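PDB 4B9F: cellulosomal-scaffolding protein A from Clostridium thermocellum, which probably anchors the cellulosome scaffold to crystalline cellulose through this family 3a carbohydrate-binding module, a beta-sandwich that carries a bound calcium ion. Local coordinates for residues S83-N86 with N87-T90. Sequence-based numbering, arbitrary orientation. Where two conformers were deposited one is given.
Sequences SSTN and NADT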
loop_
_atom_site.group_PDB
_atom_site.type_symbol
_atom_site.label_atom_id
_atom_site.label_comp_id
_atom_site.label_asym_id
_atom_site.label_seq_id
_atom_site.Cartn_x
_atom_site.Cartn_y
_atom_site.Cartn_z
ATOM N N SER A 83 -18.035 4.291 9.093
ATOM C CA SER A 83 -18.017 4.002 10.517
ATOM C C SER A 83 -16.565 3.823 10.954
ATOM O O SER A 83 -15.947 2.783 10.725
ATOM C CB SER A 83 -18.843 2.760 10.840
ATOM O OG SER A 83 -18.893 2.569 12.243
ATOM N N SER A 84 -16.006 4.857 11.563
ATOM C CA SER A 84 -14.597 4.811 11.923
ATOM C C SER A 84 -14.354 4.036 13.204
ATOM O O SER A 84 -15.236 3.906 14.059
ATOM C CB SER A 84 -14.043 6.221 12.087
ATOM O OG SER A 84 -14.738 6.897 13.119
ATOM N N THR A 85 -13.133 3.536 13.327
ATOM C CA THR A 85 -12.656 2.959 14.571
ATOM C C THR A 85 -11.656 3.929 15.192
ATOM O O THR A 85 -11.335 4.960 14.599
ATOM C CB THR A 85 -11.943 1.635 14.324
ATOM O OG1 THR A 85 -10.683 1.893 13.691
ATOM C CG2 THR A 85 -12.789 0.730 13.435
ATOM N N ASN A 86 -11.157 3.597 16.380
ATOM C CA ASN A 86 -10.218 4.468 17.082
ATOM C C ASN A 86 -8.930 4.702 16.308
ATOM O O ASN A 86 -8.260 5.723 16.494
ATOM C CB ASN A 86 -9.877 3.909 18.465
ATOM C CG ASN A 86 -11.012 4.071 19.458
ATOM O OD1 ASN A 86 -11.892 4.914 19.280
ATOM N ND2 ASN A 86 -10.991 3.269 20.516
ATOM N N ASN A 87 -8.592 3.761 15.433
ATOM C CA ASN A 87 -7.341 3.829 14.692
ATOM C C ASN A 87 -7.515 3.792 13.176
ATOM O O ASN A 87 -6.544 3.670 12.441
ATOM C CB ASN A 87 -6.388 2.716 15.141
ATOM C CG ASN A 87 -5.993 2.840 16.598
ATOM O OD1 ASN A 87 -5.057 3.563 16.937
ATOM N ND2 ASN A 87 -6.698 2.129 17.468
ATOM N N ALA A 88 -8.748 3.913 12.701
ATOM C CA ALA A 88 -8.982 3.920 11.263
ATOM C C ALA A 88 -10.224 4.706 10.902
ATOM O O ALA A 88 -11.336 4.330 11.291
ATOM C CB ALA A 88 -9.079 2.483 10.717
ATOM N N ASP A 89 -10.049 5.790 10.149
ATOM C CA ASP A 89 -11.191 6.489 9.566
ATOM C C ASP A 89 -11.086 6.646 8.060
ATOM O O ASP A 89 -12.034 7.096 7.416
ATOM C CB ASP A 89 -11.478 7.850 10.240
ATOM C CG ASP A 89 -10.291 8.811 10.222
ATOM O OD1 ASP A 89 -9.532 8.881 9.232
ATOM O OD2 ASP A 89 -10.141 9.528 11.223
ATOM N N THR A 90 -9.941 6.251 7.506
ATOM C CA THR A 90 -9.642 6.418 6.096
ATOM C C THR A 90 -8.757 5.265 5.674
ATOM O O THR A 90 -8.013 4.724 6.494
ATOM C CB THR A 90 -8.845 7.742 5.879
ATOM O OG1 THR A 90 -9.546 8.836 6.488
ATOM C CG2 THR A 90 -8.629 8.042 4.396
#
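Ser84 meets the returning chain with carbon rather than oxygen: its CB lies 3.6 Å from Asp89 CB, and the same Ser84 CB comes within 3.4 Å of Ala88 O. The pair shows how a short hairpin end can combine one firm backbone bond with several weaker ones. The firm one is at Thr85, whose N donates to Ala88 O over 2.8 Å with an N-H...O angle of 156°. Thr85 also turns its hydroxyl inward. With chi1 at 72°, OG1 sits between the backbone N and the carbonyl carbon, near Asn87 N, from which it weakly accepts at 3.3 Å, and it weakly donates to Ala88 O. Thr85 OG1 also rests 3.4 Å from the methyl CB of Ala88, which lies on the same face of the hairpin.

Here strands 74-85 and 88-96 of the five-stranded antiparallel sheet are joined by a tight two-residue beta turn of type I at Asn86 and Asn87. The return bond across it, from Ala88 N to Thr85 O, is long at 3.4 Å and weak. The Asn86 amide leads away from the hairpin, whereas the backbone of Asn87 is hydrogen-bonded to that of Tyr127.

Just past the turn, Asp89 and Thr90 both face Tyr43 of the neighbouring strand 37-43, a classic beta bulge. Thr90 OG1 donates to Asp89 OD1 over 2.7 Å, approaching its anti side 24° out of the carboxylate plane, and OD1 also accepts from Val45 N. The bond from Val45 N joins the hairpin to the loop carrying the calcium ligands Thr44 and Asp46, with the Asp89 side chain about 7 Å from the ion.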